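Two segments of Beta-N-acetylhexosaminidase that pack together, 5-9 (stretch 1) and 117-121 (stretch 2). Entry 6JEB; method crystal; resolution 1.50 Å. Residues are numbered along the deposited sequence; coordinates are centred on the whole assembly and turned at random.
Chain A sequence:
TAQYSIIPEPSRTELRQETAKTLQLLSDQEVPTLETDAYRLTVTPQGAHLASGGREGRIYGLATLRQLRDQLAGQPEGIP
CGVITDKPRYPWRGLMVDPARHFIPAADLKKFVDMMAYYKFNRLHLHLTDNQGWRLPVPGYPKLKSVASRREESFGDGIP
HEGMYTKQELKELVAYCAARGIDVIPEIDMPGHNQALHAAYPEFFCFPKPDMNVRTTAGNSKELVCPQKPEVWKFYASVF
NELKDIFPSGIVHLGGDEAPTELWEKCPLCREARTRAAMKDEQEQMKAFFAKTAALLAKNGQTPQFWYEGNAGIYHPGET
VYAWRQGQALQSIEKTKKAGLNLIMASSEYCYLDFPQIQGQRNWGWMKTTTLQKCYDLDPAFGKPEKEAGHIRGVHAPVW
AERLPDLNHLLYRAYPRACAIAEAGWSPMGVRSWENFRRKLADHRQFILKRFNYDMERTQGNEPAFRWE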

# COMPACT_ATOMS: atom_id res chain seq x y z
N SER A 5 -6.20 -19.02 -16.48
CA SER A 5 -6.81 -17.87 -15.82
C SER A 5 -5.89 -17.35 -14.72
O SER A 5 -6.26 -17.35 -13.54
CB SER A 5 -8.18 -18.24 -15.25
OG SER A 5 -9.07 -18.49 -16.32
N ILE A 6 -4.71 -16.90 -15.11
CA ILE A 6 -3.71 -16.40 -14.17
C ILE A 6 -3.83 -14.89 -14.09
O ILE A 6 -3.79 -14.20 -15.12
CB ILE A 6 -2.29 -16.80 -14.63
CG1 ILE A 6 -2.15 -18.32 -14.74
CG2 ILE A 6 -1.24 -16.19 -13.70
CD1 ILE A 6 -1.05 -18.74 -15.70
N ILE A 7 -3.98 -14.37 -12.88
CA ILE A 7 -3.93 -12.94 -12.61
C ILE A 7 -2.77 -12.71 -11.65
O ILE A 7 -2.73 -13.30 -10.57
CB ILE A 7 -5.23 -12.40 -12.00
CG1 ILE A 7 -6.41 -12.66 -12.93
CG2 ILE A 7 -5.08 -10.89 -11.71
CD1 ILE A 7 -7.78 -12.42 -12.28
N PRO A 8 -1.80 -11.85 -11.98
CA PRO A 8 -1.74 -11.04 -13.21
C PRO A 8 -1.40 -11.84 -14.47
O PRO A 8 -0.74 -12.88 -14.40
CB PRO A 8 -0.63 -10.02 -12.92
CG PRO A 8 0.11 -10.56 -11.75
CD PRO A 8 -0.73 -11.52 -11.02
N GLU A 9 -1.86 -11.34 -15.61
CA GLU A 9 -1.57 -11.99 -16.88
C GLU A 9 -0.07 -12.12 -17.07
O GLU A 9 0.66 -11.12 -16.95
CB GLU A 9 -2.16 -11.18 -18.03
CG GLU A 9 -2.03 -11.85 -19.40
CD GLU A 9 -2.82 -13.15 -19.50
OE1 GLU A 9 -3.76 -13.36 -18.70
OE2 GLU A 9 -2.51 -13.97 -20.39
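Stretch 2 117-121: AYYKF

This is a small, buried contact between a turn that follows a helix and an irregular segment, held by van der Waals packing and two bridging waters, with no direct hydrogen bond across it. The two stretches bury 221 Å², both sides summed.

Ile6 to Pro8 are extended in their backbone angles but form no regular strand. The peptide bond before Pro8 is cis. Stretch 2 carries the last part of a helix that begins earlier in the chain, then leaves it as a turn. Lys120 N donates to Ala117 O at 3.0 Å. Lys120 has positive phi and psi, 67° and 24°, a left-handed conformation.

The nearest CA atoms, and the only pair in register, are those of Ile7 and Tyr119, 6.2 Å apart. The stretches do not pair as strands. Tyr119, chi1 m, brings its ring against Ile7. Tyr119 CD1 is 3.8 Å from Ile7 CG2, an apolar contact, and 3.5 Å from Ile7 O, which meets the ring obliquely. Pro8 packs on the backbone of the same tyrosine, with Pro8 CD 3.4 Å from Tyr119 O.

Lys120 points its CA-to-CB bond toward stretch 1. Its chain is m, t, t, p along chi1 to chi4. Lys120 NZ ends 4.1 Å from Pro8 CD and 4.2 Å from Ile6 CG2. Lys120 NZ is 4.7 Å from Ile7 O and from Pro8 O, too far for a direct bond, and two waters fill the gaps. Water 1 accepts from Lys120 NZ at 2.8 Å and donates to Ile7 O and Tyr118 O, each at 2.8 Å. It thus joins Ile7 O and Tyr118 O, which lie 4.2 Å apart and cannot bond to each other. Water 2 accepts from Lys120 NZ at 2.8 Å and donates to Pro8 O at 2.7 Å.

Ser5, Glu9, Ala117 and Phe121 make no contact across the pair.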

# COMPACT_ATOMS: atom_id res chain seq x y z
N ALA A 117 -0.51 -11.84 -1.70
CA ALA A 117 0.56 -12.67 -2.27
C ALA A 117 0.04 -13.53 -3.41
O ALA A 117 0.76 -13.79 -4.37
CB ALA A 117 1.17 -13.56 -1.18
N TYR A 118 -1.22 -13.96 -3.32
CA TYR A 118 -1.81 -14.77 -4.38
C TYR A 118 -1.79 -14.04 -5.72
O TYR A 118 -1.68 -14.68 -6.77
CB TYR A 118 -3.24 -15.12 -3.98
CG TYR A 118 -3.96 -16.14 -4.83
CD1 TYR A 118 -3.74 -17.50 -4.65
CD2 TYR A 118 -4.91 -15.75 -5.76
CE1 TYR A 118 -4.42 -18.44 -5.40
CE2 TYR A 118 -5.60 -16.68 -6.52
CZ TYR A 118 -5.34 -18.03 -6.34
OH TYR A 118 -6.03 -18.96 -7.09
N TYR A 119 -1.86 -12.70 -5.68
CA TYR A 119 -1.85 -11.84 -6.87
C TYR A 119 -0.49 -11.17 -7.11
O TYR A 119 -0.41 -10.22 -7.91
CB TYR A 119 -2.99 -10.81 -6.78
CG TYR A 119 -4.32 -11.51 -6.86
CD1 TYR A 119 -4.77 -12.03 -8.07
CD2 TYR A 119 -5.11 -11.71 -5.72
CE1 TYR A 119 -5.96 -12.70 -8.16
CE2 TYR A 119 -6.32 -12.39 -5.81
CZ TYR A 119 -6.74 -12.89 -7.04
OH TYR A 119 -7.92 -13.58 -7.14
N LYS A 120 0.57 -11.65 -6.46
CA LYS A 120 1.95 -11.20 -6.69
C LYS A 120 2.21 -9.76 -6.25
O LYS A 120 3.15 -9.13 -6.75
CB LYS A 120 2.43 -11.44 -8.13
CG LYS A 120 2.39 -12.89 -8.57
CD LYS A 120 3.04 -13.05 -9.94
CE LYS A 120 3.02 -14.49 -10.45
NZ LYS A 120 1.68 -14.89 -10.95
N PHE A 121 1.43 -9.22 -5.32
CA PHE A 121 1.86 -7.98 -4.68
C PHE A 121 3.15 -8.26 -3.90
O PHE A 121 3.35 -9.35 -3.38
CB PHE A 121 0.79 -7.47 -3.71
CG PHE A 121 -0.36 -6.79 -4.38
CD1 PHE A 121 -0.28 -5.45 -4.72
CD2 PHE A 121 -1.53 -7.49 -4.69
CE1 PHE A 121 -1.33 -4.80 -5.36
CE2 PHE A 121 -2.59 -6.85 -5.33
CZ PHE A 121 -2.48 -5.51 -5.66
O HOH W 1 -0.59 -14.57 -9.33
O HOH W 2 1.67 -13.56 -13.36